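Local atomic coordinates of hydrolase, haloacid dehalogenase-like family (Porphyromonas gingivalis, PDB entry 2I6X), a protein that probably acts as a hydrolase of the haloacid dehalogenase superfamily, with a natural substrate that is not established. Residues E23-R26 with R27-I31; A34-E37 with E38-D41; E60-R63 with T64-R68; T75-Q78 with V79-L83; D119-S123 with P124-P128. All coordinates share one frame; numbering follows the deposited sequence. Where two conformers were deposited one is given.

Contact 1 (E23-R26 with R27-I31); sequences ESIR and RFKAI
From Glu23 to Ala30 the chain is regular alpha helix, each of Arg27, Phe28, Lys29 and Ala30 donating its N-H to the carbonyl four residues back, with Arg27 N 3.0 Å from Glu23 O; Ile31 is the first residue to leave the helical conformation. On the outer side of this turn the Glu23 carboxylate reaches forward to Arg27. The Arg27 chain runs extended from CG to NE, and NE meets Glu23 OE1 at 2.9 Å. The bond is close to straight (166°): it lies in the plane of the guanidinium and uses the anti lone pair of OE1. The carboxylate is turned nearly perpendicular to that plane, at 84°. Arg27 NH1 bonds in turn to Asp81 O of helix 76-83. Arg26 adds a second cation, its NH1 2.6 Å from Glu23 OE1, though this holds for one of two modelled conformers and is less certain. In topology these residues belong to helix 21-30 of the helical cap that follows the first strand of the Rossmann-like core, as in C1-capped HAD proteins. Ser24, Ile25 and Phe28 form the buried side. With OG anti to the backbone N (chi1 -170°), the Ser24 hydroxyl is turned toward the Phe28 ring, OG 3.4 Å from CE2, and also bonds to Ala82 O. Further round, Ile25 CG2 rests 3.7 Å from Lys29 CE, the straight lysine chain crossing it at a slant.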
loop_
_atom_site.group_PDB
_atom_site.type_symbol
_atom_site.label_atom_id
_atom_site.label_comp_id
_atom_site.label_asym_id
_atom_site.label_seq_id
_atom_site.Cartn_x
_atom_site.Cartn_y
_atom_site.Cartn_z
ATOM N N GLU A 23 8.570 11.254 10.213
ATOM C CA GLU A 23 8.164 12.514 9.617
ATOM C C GLU A 23 6.658 12.717 9.730
ATOM O O GLU A 23 6.193 13.791 10.165
ATOM C CB GLU A 23 8.630 12.591 8.160
ATOM C CG GLU A 23 8.128 13.811 7.393
ATOM C CD GLU A 23 8.532 15.127 8.038
ATOM O OE1 GLU A 23 7.801 16.115 7.812
ATOM O OE2 GLU A 23 9.562 15.174 8.769
ATOM N N SER A 24 5.892 11.693 9.365
ATOM C CA SER A 24 4.457 11.731 9.631
ATOM C C SER A 24 4.151 11.881 11.132
ATOM O O SER A 24 3.245 12.624 11.487
ATOM C CB SER A 24 3.749 10.524 9.045
ATOM O OG SER A 24 2.341 10.690 9.104
ATOM N N ILE A 25 4.904 11.209 12.014
ATOM C CA ILE A 25 4.721 11.409 13.462
ATOM C C ILE A 25 4.939 12.894 13.838
ATOM O O ILE A 25 4.186 13.442 14.647
ATOM C CB ILE A 25 5.636 10.505 14.344
ATOM C CG1 ILE A 25 5.449 9.003 14.056
ATOM C CG2 ILE A 25 5.446 10.800 15.829
ATOM C CD1 ILE A 25 4.048 8.444 14.235
ATOM N N ARG A 26 5.962 13.518 13.246
ATOM C CA ARG A 26 6.291 14.936 13.471
ATOM C C ARG A 26 5.128 15.857 13.070
ATOM O O ARG A 26 4.738 16.736 13.842
ATOM C CB ARG A 26 7.574 15.311 12.703
ATOM C CG ARG A 26 8.191 16.661 13.048
ATOM C CD ARG A 26 9.068 17.192 11.897
ATOM N NE ARG A 26 8.284 17.644 10.734
ATOM C CZ ARG A 26 8.802 18.179 9.624
ATOM N NH1 ARG A 26 8.010 18.552 8.630
ATOM N NH2 ARG A 26 10.118 18.337 9.499
ATOM N N ARG A 27 4.573 15.634 11.878
ATOM C CA ARG A 27 3.471 16.449 11.362
ATOM C C ARG A 27 2.183 16.277 12.192
ATOM O O ARG A 27 1.506 17.270 12.540
ATOM C CB ARG A 27 3.235 16.156 9.873
ATOM C CG ARG A 27 4.407 16.512 8.961
ATOM C CD ARG A 27 4.055 16.285 7.494
ATOM N NE ARG A 27 5.220 16.449 6.632
ATOM C CZ ARG A 27 5.195 16.550 5.296
ATOM N NH1 ARG A 27 4.044 16.505 4.610
ATOM N NH2 ARG A 27 6.342 16.712 4.637
ATOM N N PHE A 28 1.879 15.029 12.562
ATOM C CA PHE A 28 0.737 14.761 13.448
ATOM C C PHE A 28 0.823 15.450 14.808
ATOM O O PHE A 28 -0.173 15.984 15.296
ATOM C CB PHE A 28 0.475 13.268 13.600
ATOM C CG PHE A 28 -0.388 12.707 12.519
ATOM C CD1 PHE A 28 -1.694 13.164 12.350
ATOM C CD2 PHE A 28 0.107 11.723 11.648
ATOM C CE1 PHE A 28 -2.506 12.646 11.330
ATOM C CE2 PHE A 28 -0.686 11.187 10.618
ATOM C CZ PHE A 28 -1.999 11.644 10.461
ATOM N N LYS A 29 2.006 15.434 15.412
ATOM C CA LYS A 29 2.239 16.154 16.650
ATOM C C LYS A 29 1.965 17.649 16.470
ATOM O O LYS A 29 1.296 18.267 17.300
ATOM C CB LYS A 29 3.672 15.925 17.139
ATOM C CG LYS A 29 3.872 14.580 17.776
ATOM C CD LYS A 29 5.293 14.353 18.231
ATOM C CE LYS A 29 5.395 12.972 18.844
ATOM N NZ LYS A 29 6.792 12.483 18.884
ATOM N N ALA A 30 2.479 18.225 15.381
ATOM C CA ALA A 30 2.304 19.655 15.127
ATOM C C ALA A 30 0.830 20.089 14.954
ATOM O O ALA A 30 0.506 21.244 15.206
ATOM C CB ALA A 30 3.182 20.129 13.959
ATOM N N ILE A 31 -0.060 19.175 14.561
ATOM C CA ILE A 31 -1.493 19.489 14.555
ATOM C C ILE A 31 -2.279 18.939 15.749
ATOM O O ILE A 31 -3.504 18.775 15.667
ATOM C CB ILE A 31 -2.201 19.083 13.247
ATOM C CG1 ILE A 31 -1.994 17.594 12.955
ATOM C CG2 ILE A 31 -1.754 20.013 12.118
ATOM C CD1 ILE A 31 -2.803 17.035 11.735
#

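Contact 2 (A34-E37 with E38-D41); sequences ADIE and EMLD
The flat groups here are the carboxylates of Asp35 and Glu38, which lie side by side and point the same way, their planes twisted 69° apart. Glu38 OE2 approaches both the carboxylate and the base of the other side chain, standing 3.0 Å from Asp35 OD1. Glu38 OE2 is also 3.2 Å from Asp35 CB. Behind them the backbone makes little more than one turn of helix 36-39: Met39 N donates to Asp35 O at 3.1 Å in the carbonyl plane, and Leu40 N reaches Ile36 O at 2.8 Å. Asp35 occupies the N-cap position, yet its side chain makes no capping bond.

The apolar side of the turn is carried by Ile36. With CG1 anti to the backbone N (chi1 -176°), the branch ending in CD1 runs alongside Leu40, Ile36 CG1 lying 3.7 Å from Leu40 CD2. Selenomethionine Met39 crosses the same branch at about a right angle, its CE 3.9 Å from Ile36 CD1 in the conformer given. Beyond the turn Phe49 of helix 48-54 packs on Ile36, Met39 and Leu40, and Met39 also touches Leu66 and Tyr69, which ties this short helix of the cap to helix 59-70.

Two carboxylate oxygens this close would repel if both groups were ionised; a shared proton, with one pKa raised, would probably ease that.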
loop_
_atom_site.group_PDB
_atom_site.type_symbol
_atom_site.label_atom_id
_atom_site.label_comp_id
_atom_site.label_asym_id
_atom_site.label_seq_id
_atom_site.Cartn_x
_atom_site.Cartn_y
_atom_site.Cartn_z
ATOM N N ALA A 34 -1.196 14.165 19.720
ATOM C CA ALA A 34 -0.043 13.981 20.595
ATOM C C ALA A 34 0.311 12.511 20.887
ATOM O O ALA A 34 1.491 12.159 21.038
ATOM C CB ALA A 34 -0.257 14.762 21.907
ATOM N N ASP A 35 -0.718 11.672 20.980
ATOM C CA ASP A 35 -0.535 10.253 21.244
ATOM C C ASP A 35 -0.429 9.488 19.914
ATOM O O ASP A 35 -0.735 8.298 19.843
ATOM C CB ASP A 35 -1.689 9.722 22.100
ATOM C CG ASP A 35 -1.551 10.098 23.557
ATOM O OD1 ASP A 35 -0.610 9.614 24.233
ATOM O OD2 ASP A 35 -2.401 10.875 24.049
ATOM N N ILE A 36 0.008 10.188 18.867
ATOM C CA ILE A 36 0.073 9.616 17.515
ATOM C C ILE A 36 0.928 8.356 17.394
ATOM O O ILE A 36 0.560 7.423 16.680
ATOM C CB ILE A 36 0.511 10.650 16.419
ATOM C CG1 ILE A 36 0.467 10.001 15.026
ATOM C CG2 ILE A 36 1.880 11.281 16.719
ATOM C CD1 ILE A 36 -0.959 9.683 14.530
ATOM N N GLU A 37 2.068 8.349 18.076
ATOM C CA GLU A 37 3.035 7.276 17.939
ATOM C C GLU A 37 2.422 5.943 18.381
ATOM O O GLU A 37 2.599 4.915 17.724
ATOM C CB GLU A 37 4.291 7.620 18.730
ATOM C CG GLU A 37 5.428 6.632 18.589
ATOM C CD GLU A 37 6.789 7.295 18.713
ATOM O OE1 GLU A 37 7.769 6.565 19.004
ATOM O OE2 GLU A 37 6.875 8.540 18.520
ATOM N N GLU A 38 1.664 5.972 19.468
ATOM C CA GLU A 38 0.972 4.770 19.894
ATOM C C GLU A 38 -0.262 4.460 19.028
ATOM O O GLU A 38 -0.607 3.290 18.843
ATOM C CB GLU A 38 0.673 4.781 21.409
ATOM C CG GLU A 38 -0.793 4.938 21.815
ATOM C CD GLU A 38 -0.940 5.615 23.160
ATOM O OE1 GLU A 38 -1.267 4.928 24.158
ATOM O OE2 GLU A 38 -0.709 6.842 23.213
HETATM N N MSE A 39 -0.912 5.506 18.511
HETATM C CA MSE A 39 -2.063 5.345 17.611
HETATM C C MSE A 39 -1.653 4.643 16.317
HETATM O O MSE A 39 -2.428 3.868 15.757
HETATM C CB MSE A 39 -2.741 6.690 17.299
HETATM C CG MSE A 39 -3.682 7.221 18.403
HETATM SE SE MSE A 39 -5.190 8.340 17.760
HETATM C CE MSE A 39 -4.187 9.638 16.739
ATOM N N LEU A 40 -0.425 4.916 15.870
ATOM C CA LEU A 40 0.158 4.342 14.648
ATOM C C LEU A 40 0.986 3.053 14.848
ATOM O O LEU A 40 1.599 2.575 13.893
ATOM C CB LEU A 40 1.028 5.393 13.937
ATOM C CG LEU A 40 0.506 6.094 12.675
ATOM C CD1 LEU A 40 -1.003 6.178 12.630
ATOM C CD2 LEU A 40 1.115 7.483 12.449
ATOM N N ASP A 41 1.014 2.499 16.060
ATOM C CA ASP A 41 1.777 1.285 16.348
ATOM C C ASP A 41 0.938 -0.002 16.152
ATOM O O ASP A 41 -0.247 -0.033 16.524
ATOM C CB ASP A 41 2.379 1.369 17.771
ATOM C CG ASP A 41 2.463 0.014 18.467
ATOM O OD1 ASP A 41 3.511 -0.664 18.350
ATOM O OD2 ASP A 41 1.473 -0.383 19.129
#

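Contact 3 (E60-R63 with T64-R68); sequences EEFR and TELSR
Helix 59-70, one of the cap helices, has two hydroxyls that fold back on the carbonyls four residues earlier, Thr64 on Glu60 and Ser67 on Arg63. In both residues OG or OG1 sits beside the backbone N, anti to the carbonyl carbon (chi1 -61° in Thr64), which aims it down the preceding turn. Thr64 OG1 donates to Glu60 O at 2.8 Å, while Thr64 N bonds to the same oxygen at 3.1 Å. Ser67 repeats the scheme: its N is 2.8 Å from Arg63 O and its OG 2.9 Å. In each case the amide and the hydroxyl come from opposite faces of the carbonyl plane, so two donors hold one oxygen. Ser67 OG has a further partner in Leu74 N, which links the helix to the loop leading out of it. Glu65 and Arg68 close a salt bridge one turn later; Arg68 NH2 lies 2.7 Å from Glu65 OE1, near the guanidinium plane and on the syn side of the carboxylate. Arg63 turns back along the helix to a salt bridge with Glu59.

The buried side is apolar. Phe62 and Leu66 run side by side, the ring tip Phe62 CZ 3.8 Å from Leu66 CD1. Phe62 meets Phe49 of helix 48-54 edge-to-face and also packs on Val79 of helix 76-83, so its ring sits where three cap helices converge.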
loop_
_atom_site.group_PDB
_atom_site.type_symbol
_atom_site.label_atom_id
_atom_site.label_comp_id
_atom_site.label_asym_id
_atom_site.label_seq_id
_atom_site.Cartn_x
_atom_site.Cartn_y
_atom_site.Cartn_z
ATOM N N GLU A 60 -14.292 11.277 6.188
ATOM C CA GLU A 60 -15.067 12.230 6.999
ATOM C C GLU A 60 -15.301 11.745 8.419
ATOM O O GLU A 60 -15.167 12.522 9.375
ATOM C CB GLU A 60 -16.413 12.544 6.321
ATOM C CG GLU A 60 -17.484 13.203 7.219
ATOM C CD GLU A 60 -17.719 14.693 6.952
ATOM O OE1 GLU A 60 -18.821 15.174 7.307
ATOM O OE2 GLU A 60 -16.823 15.379 6.402
ATOM N N GLU A 61 -15.668 10.469 8.545
ATOM C CA GLU A 61 -15.922 9.852 9.841
ATOM C C GLU A 61 -14.670 9.744 10.725
ATOM O O GLU A 61 -14.732 10.034 11.924
ATOM C CB GLU A 61 -16.580 8.478 9.667
ATOM C CG GLU A 61 -18.033 8.534 9.208
ATOM C CD GLU A 61 -18.619 7.150 8.991
ATOM O OE1 GLU A 61 -17.945 6.302 8.360
ATOM O OE2 GLU A 61 -19.754 6.904 9.456
ATOM N N PHE A 62 -13.545 9.354 10.127
ATOM C CA PHE A 62 -12.265 9.237 10.830
ATOM C C PHE A 62 -11.767 10.585 11.367
ATOM O O PHE A 62 -11.247 10.674 12.487
ATOM C CB PHE A 62 -11.231 8.595 9.898
ATOM C CG PHE A 62 -9.794 8.853 10.280
ATOM C CD1 PHE A 62 -9.128 8.002 11.178
ATOM C CD2 PHE A 62 -9.082 9.924 9.692
ATOM C CE1 PHE A 62 -7.770 8.217 11.514
ATOM C CE2 PHE A 62 -7.715 10.171 10.021
ATOM C CZ PHE A 62 -7.048 9.306 10.923
ATOM N N ARG A 63 -11.940 11.631 10.574
ATOM C CA ARG A 63 -11.462 12.936 10.954
ATOM C C ARG A 63 -12.328 13.548 12.056
ATOM O O ARG A 63 -11.815 14.178 12.986
ATOM C CB ARG A 63 -11.398 13.832 9.719
ATOM C CG ARG A 63 -10.645 15.119 9.926
ATOM C CD ARG A 63 -10.308 15.785 8.602
ATOM N NE ARG A 63 -11.213 15.405 7.516
ATOM C CZ ARG A 63 -12.371 16.001 7.259
ATOM N NH1 ARG A 63 -12.773 16.998 8.032
ATOM N NH2 ARG A 63 -13.136 15.578 6.252
ATOM N N THR A 64 -13.639 13.343 11.947
ATOM C CA THR A 64 -14.575 13.738 12.975
ATOM C C THR A 64 -14.183 13.086 14.301
ATOM O O THR A 64 -14.078 13.764 15.329
ATOM C CB THR A 64 -16.029 13.350 12.594
ATOM O OG1 THR A 64 -16.396 14.015 11.380
ATOM C CG2 THR A 64 -17.028 13.756 13.701
ATOM N N GLU A 65 -13.963 11.772 14.282
ATOM C CA GLU A 65 -13.578 11.072 15.504
ATOM C C GLU A 65 -12.201 11.481 16.020
ATOM O O GLU A 65 -12.003 11.565 17.230
ATOM C CB GLU A 65 -13.678 9.548 15.343
ATOM C CG GLU A 65 -15.076 9.050 15.082
ATOM C CD GLU A 65 -16.054 9.587 16.094
ATOM O OE1 GLU A 65 -16.782 10.559 15.770
ATOM O OE2 GLU A 65 -16.073 9.056 17.226
ATOM N N LEU A 66 -11.269 11.739 15.109
ATOM C CA LEU A 66 -9.906 12.137 15.477
ATOM C C LEU A 66 -9.915 13.517 16.131
ATOM O O LEU A 66 -9.194 13.752 17.101
ATOM C CB LEU A 66 -8.978 12.168 14.251
ATOM C CG LEU A 66 -7.524 11.658 14.317
ATOM C CD1 LEU A 66 -6.656 12.341 13.257
ATOM C CD2 LEU A 66 -6.840 11.752 15.675
ATOM N N SER A 67 -10.707 14.424 15.558
ATOM C CA SER A 67 -10.968 15.746 16.130
ATOM C C SER A 67 -11.511 15.624 17.566
ATOM O O SER A 67 -10.975 16.244 18.488
ATOM C CB SER A 67 -11.964 16.506 15.265
ATOM O OG SER A 67 -11.401 16.817 14.007
ATOM N N ARG A 68 -12.553 14.815 17.747
ATOM C CA ARG A 68 -13.114 14.544 19.070
ATOM C C ARG A 68 -12.013 14.031 20.001
ATOM O O ARG A 68 -11.898 14.474 21.127
ATOM C CB ARG A 68 -14.261 13.530 18.956
ATOM C CG ARG A 68 -15.113 13.288 20.237
ATOM C CD ARG A 68 -16.152 12.127 20.035
ATOM N NE ARG A 68 -16.626 12.091 18.637
ATOM C CZ ARG A 68 -17.607 12.855 18.139
ATOM N NH1 ARG A 68 -18.267 13.706 18.922
ATOM N NH2 ARG A 68 -17.938 12.765 16.853
#

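Contact 4 (T75-Q78 with V79-L83); sequences TYQQ and VYDAL
Tyr80 extends its ring beside that of Tyr76, one turn back in helix 76-83. Both tyrosines hold CG anti to the backbone N (chi1 175° in Tyr80), which carries the two rings off the same flank. Their planes are 23° apart but slid past each other, with centroids separated by 5.7 Å, so overlap is slight; Tyr80 CD1 lies 3.8 Å from Tyr76 CE2 and 3.6 Å from Tyr76 OH. Tyr76 OH hydrogen-bonds to Asp119 of helix 115-121, which helps hold that hydroxyl.

Val79 leans the other way, its CG2 resting 3.6 Å from Thr75 O, the carbonyl to which its own N-H is bonded. Gln78 serves both ends of the turn. Gln78 O accepts from Ala82 N and from a water 3.0 Å away; that water also donates to Asp81 OD2, bridging backbone and carboxylate. Its CG lies beside the backbone N (chi1 -77°), and from there the extended chain runs back to the helix start, where Gln78 OE1 takes the N-H of Thr75 at 2.9 Å, in the carbonyl plane and on a lone pair. Gln78 N returns a bond to Thr75 OG1 at 3.1 Å. This reciprocal pair is a capping box, with Thr75 as N-cap, a signature of a helix N-terminus.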
loop_
_atom_site.group_PDB
_atom_site.type_symbol
_atom_site.label_atom_id
_atom_site.label_comp_id
_atom_site.label_asym_id
_atom_site.label_seq_id
_atom_site.Cartn_x
_atom_site.Cartn_y
_atom_site.Cartn_z
ATOM N N THR A 75 -8.983 19.586 9.632
ATOM C CA THR A 75 -9.502 19.638 8.279
ATOM C C THR A 75 -8.924 18.485 7.449
ATOM O O THR A 75 -7.901 17.873 7.818
ATOM C CB THR A 75 -9.080 20.983 7.613
ATOM O OG1 THR A 75 -7.664 20.970 7.393
ATOM C CG2 THR A 75 -9.403 22.133 8.501
ATOM N N TYR A 76 -9.579 18.188 6.330
ATOM C CA TYR A 76 -9.038 17.268 5.358
ATOM C C TYR A 76 -7.551 17.567 5.074
ATOM O O TYR A 76 -6.690 16.673 5.180
ATOM C CB TYR A 76 -9.844 17.327 4.052
ATOM C CG TYR A 76 -9.307 16.388 3.006
ATOM C CD1 TYR A 76 -9.823 15.087 2.866
ATOM C CD2 TYR A 76 -8.259 16.771 2.177
ATOM C CE1 TYR A 76 -9.314 14.203 1.891
ATOM C CE2 TYR A 76 -7.737 15.904 1.225
ATOM C CZ TYR A 76 -8.268 14.632 1.091
ATOM O OH TYR A 76 -7.741 13.805 0.142
ATOM N N GLN A 77 -7.276 18.832 4.739
ATOM C CA GLN A 77 -5.980 19.275 4.270
ATOM C C GLN A 77 -4.904 19.031 5.320
ATOM O O GLN A 77 -3.808 18.588 5.003
ATOM C CB GLN A 77 -6.063 20.752 3.839
ATOM C CG GLN A 77 -4.821 21.306 3.190
ATOM C CD GLN A 77 -3.844 21.850 4.222
ATOM O OE1 GLN A 77 -4.258 22.501 5.199
ATOM N NE2 GLN A 77 -2.545 21.590 4.022
ATOM N N GLN A 78 -5.232 19.288 6.577
ATOM C CA GLN A 78 -4.301 19.060 7.692
ATOM C C GLN A 78 -3.891 17.622 7.875
ATOM O O GLN A 78 -2.730 17.348 8.158
ATOM C CB GLN A 78 -4.895 19.563 9.003
ATOM C CG GLN A 78 -4.832 21.060 9.166
ATOM C CD GLN A 78 -5.562 21.515 10.430
ATOM O OE1 GLN A 78 -6.700 21.110 10.693
ATOM N NE2 GLN A 78 -4.905 22.356 11.213
ATOM N N VAL A 79 -4.844 16.704 7.737
ATOM C CA VAL A 79 -4.573 15.296 7.987
ATOM C C VAL A 79 -3.887 14.726 6.781
ATOM O O VAL A 79 -2.916 13.974 6.903
ATOM C CB VAL A 79 -5.878 14.476 8.311
ATOM C CG1 VAL A 79 -5.564 12.974 8.451
ATOM C CG2 VAL A 79 -6.532 15.008 9.568
ATOM N N TYR A 80 -4.425 15.059 5.616
ATOM C CA TYR A 80 -3.805 14.724 4.340
ATOM C C TYR A 80 -2.294 15.078 4.339
ATOM O O TYR A 80 -1.447 14.239 4.046
ATOM C CB TYR A 80 -4.509 15.496 3.219
ATOM C CG TYR A 80 -3.851 15.312 1.889
ATOM C CD1 TYR A 80 -4.286 14.323 1.017
ATOM C CD2 TYR A 80 -2.774 16.126 1.492
ATOM C CE1 TYR A 80 -3.683 14.140 -0.228
ATOM C CE2 TYR A 80 -2.150 15.940 0.262
ATOM C CZ TYR A 80 -2.621 14.936 -0.597
ATOM O OH TYR A 80 -2.040 14.727 -1.832
ATOM N N ASP A 81 -1.990 16.331 4.678
ATOM C CA ASP A 81 -0.621 16.816 4.787
ATOM C C ASP A 81 0.265 16.033 5.784
ATOM O O ASP A 81 1.444 15.781 5.510
ATOM C CB ASP A 81 -0.647 18.294 5.163
ATOM C CG ASP A 81 0.727 18.853 5.406
ATOM O OD1 ASP A 81 1.425 19.172 4.431
ATOM O OD2 ASP A 81 1.105 18.985 6.590
ATOM N N ALA A 82 -0.292 15.672 6.936
ATOM C CA ALA A 82 0.433 14.855 7.912
ATOM C C ALA A 82 0.641 13.415 7.444
ATOM O O ALA A 82 1.736 12.861 7.597
ATOM C CB ALA A 82 -0.274 14.882 9.264
ATOM N N LEU A 83 -0.398 12.796 6.890
ATOM C CA LEU A 83 -0.255 11.448 6.379
ATOM C C LEU A 83 0.762 11.414 5.236
ATOM O O LEU A 83 1.591 10.507 5.136
ATOM C CB LEU A 83 -1.608 10.880 5.945
ATOM C CG LEU A 83 -2.256 9.679 6.674
ATOM C CD1 LEU A 83 -1.417 8.938 7.746
ATOM C CD2 LEU A 83 -3.631 10.037 7.184
HETATM O O HOH W 1 -0.123 18.771 8.745
#

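Contact 5 (D119-S123 with P124-P128); sequences DLAMS and PRFLP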
loop_
_atom_site.group_PDB
_atom_site.type_symbol
_atom_site.label_atom_id
_atom_site.label_comp_id
_atom_site.label_asym_id
_atom_site.label_seq_id
_atom_site.Cartn_x
_atom_site.Cartn_y
_atom_site.Cartn_z
ATOM N N ASP A 119 -6.149 9.468 -3.063
ATOM C CA ASP A 119 -6.359 10.737 -3.730
ATOM C C ASP A 119 -5.056 11.204 -4.424
ATOM O O ASP A 119 -5.091 11.668 -5.573
ATOM C CB ASP A 119 -6.920 11.803 -2.764
ATOM C CG ASP A 119 -8.415 11.555 -2.367
ATOM O OD1 ASP A 119 -9.074 10.618 -2.894
ATOM O OD2 ASP A 119 -8.949 12.300 -1.494
ATOM N N LEU A 120 -3.916 11.071 -3.750
ATOM C CA LEU A 120 -2.638 11.465 -4.351
ATOM C C LEU A 120 -2.286 10.575 -5.544
ATOM O O LEU A 120 -1.926 11.059 -6.623
ATOM C CB LEU A 120 -1.481 11.458 -3.332
ATOM C CG LEU A 120 -0.094 11.603 -4.014
ATOM C CD1 LEU A 120 0.056 12.895 -4.811
ATOM C CD2 LEU A 120 1.073 11.405 -3.057
ATOM N N ALA A 121 -2.397 9.274 -5.324
ATOM C CA ALA A 121 -2.056 8.259 -6.316
ATOM C C ALA A 121 -2.889 8.315 -7.594
ATOM O O ALA A 121 -2.422 7.899 -8.640
ATOM C CB ALA A 121 -2.127 6.861 -5.689
HETATM N N MSE A 122 -4.108 8.827 -7.501
HETATM C CA MSE A 122 -4.977 8.889 -8.667
HETATM C C MSE A 122 -5.015 10.287 -9.284
HETATM O O MSE A 122 -5.882 10.580 -10.108
HETATM C CB MSE A 122 -6.381 8.374 -8.317
HETATM C CG MSE A 122 -6.394 6.931 -7.792
HETATM SE SE MSE A 122 -5.749 5.624 -9.118
HETATM C CE MSE A 122 -7.355 5.629 -10.252
ATOM N N SER A 123 -4.068 11.141 -8.886
ATOM C CA SER A 123 -3.913 12.457 -9.476
ATOM C C SER A 123 -2.761 12.481 -10.494
ATOM O O SER A 123 -1.978 11.533 -10.570
ATOM C CB SER A 123 -3.726 13.524 -8.389
ATOM O OG SER A 123 -2.416 13.514 -7.874
ATOM N N PRO A 124 -2.690 13.539 -11.322
ATOM C CA PRO A 124 -1.518 13.688 -12.196
ATOM C C PRO A 124 -0.250 14.236 -11.494
ATOM O O PRO A 124 0.724 14.601 -12.157
ATOM C CB PRO A 124 -2.013 14.643 -13.288
ATOM C CG PRO A 124 -3.080 15.478 -12.619
ATOM C CD PRO A 124 -3.705 14.588 -11.550
ATOM N N ARG A 125 -0.255 14.244 -10.166
ATOM C CA ARG A 125 0.880 14.727 -9.377
ATOM C C ARG A 125 1.605 13.579 -8.680
ATOM O O ARG A 125 2.536 13.802 -7.898
ATOM C CB ARG A 125 0.382 15.718 -8.328
ATOM C CG ARG A 125 -0.432 16.824 -8.939
ATOM C CD ARG A 125 0.284 17.404 -10.181
ATOM N NE ARG A 125 -0.371 18.629 -10.617
ATOM C CZ ARG A 125 0.078 19.426 -11.581
ATOM N NH1 ARG A 125 -0.607 20.517 -11.881
ATOM N NH2 ARG A 125 1.200 19.132 -12.239
ATOM N N PHE A 126 1.173 12.356 -8.945
ATOM C CA PHE A 126 1.765 11.220 -8.271
ATOM C C PHE A 126 3.191 10.954 -8.777
ATOM O O PHE A 126 4.085 10.748 -7.978
ATOM C CB PHE A 126 0.851 10.002 -8.399
ATOM C CG PHE A 126 1.384 8.759 -7.739
ATOM C CD1 PHE A 126 1.723 8.756 -6.395
ATOM C CD2 PHE A 126 1.504 7.578 -8.467
ATOM C CE1 PHE A 126 2.193 7.613 -5.805
ATOM C CE2 PHE A 126 1.975 6.440 -7.890
ATOM C CZ PHE A 126 2.322 6.439 -6.562
ATOM N N LEU A 127 3.388 11.024 -10.096
ATOM C CA LEU A 127 4.665 10.710 -10.753
ATOM C C LEU A 127 5.038 11.762 -11.775
ATOM O O LEU A 127 4.150 12.378 -12.390
ATOM C CB LEU A 127 4.589 9.366 -11.471
ATOM C CG LEU A 127 4.717 8.090 -10.632
ATOM C CD1 LEU A 127 4.050 6.936 -11.330
ATOM C CD2 LEU A 127 6.179 7.767 -10.370
ATOM N N PRO A 128 6.354 11.958 -12.000
ATOM C CA PRO A 128 6.759 12.995 -12.939
ATOM C C PRO A 128 6.093 12.804 -14.286
ATOM O O PRO A 128 5.858 13.776 -15.002
ATOM C CB PRO A 128 8.275 12.791 -13.054
ATOM C CG PRO A 128 8.656 12.215 -11.745
ATOM C CD PRO A 128 7.526 11.258 -11.437
HETATM O O HOH W 2 0.891 10.848 -11.669
#
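Leu120 and Ala121, in the last turn of helix 115-121, are met by Phe126 after the chain folds back through a type I beta turn spanning Ser123 to Phe126.

The polar contacts centre on Ser123. Its chi1 of 78° places OG between the backbone N and the carbonyl carbon, from where it works in both directions. Backward, Ser123 OG donates to Leu120 O at 2.8 Å, an oxygen that also accepts from Ser123 N. Forward, Ser123 OG accepts from Arg125 N at 3.2 Å, which makes an ST turn laid over the beta turn. One hydroxyl thus couples the helix end to the loop that follows.

The apolar contacts belong to Phe126. Ala121 CA sits over one face of its ring in a CH-pi contact, 4.0 Å from the centroid and 24° off the normal, displaced toward the rim. The Leu120 and Phe126 side chains cross at about a right angle, Leu120 CG 4.1 Å from Phe126 CD1. Phe95 meets the same phenylalanine with its plane nearly perpendicular, and Ile90 of strand 87-90 packs on it too.

A single water closes the loop, donating to Ser123 O at 3.1 Å and accepting from Leu127 N at 3.0 Å.

Contacts 1 to 4 lie in the helical cap on the same side of the chain's centre, whereas contact 5 lies at the end of helix 115-121, in the Rossmann-like core. Contact 2 is the most exposed, though its Ile36 is buried too; the other four are partly buried. Helices 21-30 and 36-39 pack through Ile25 and Ile36, and helix 59-70 meets helix 76-83 where Arg63 CD touches the start of contact 4. Charge chemistry differs: contacts 1 and 3 pair opposite charges, while contact 2 brings two carboxylates together. Contacts 4 and 5 mark the two ends of helices, a box at a beginning and a serine turn at an end, and meet where Tyr80 OH packs on Leu120 CB.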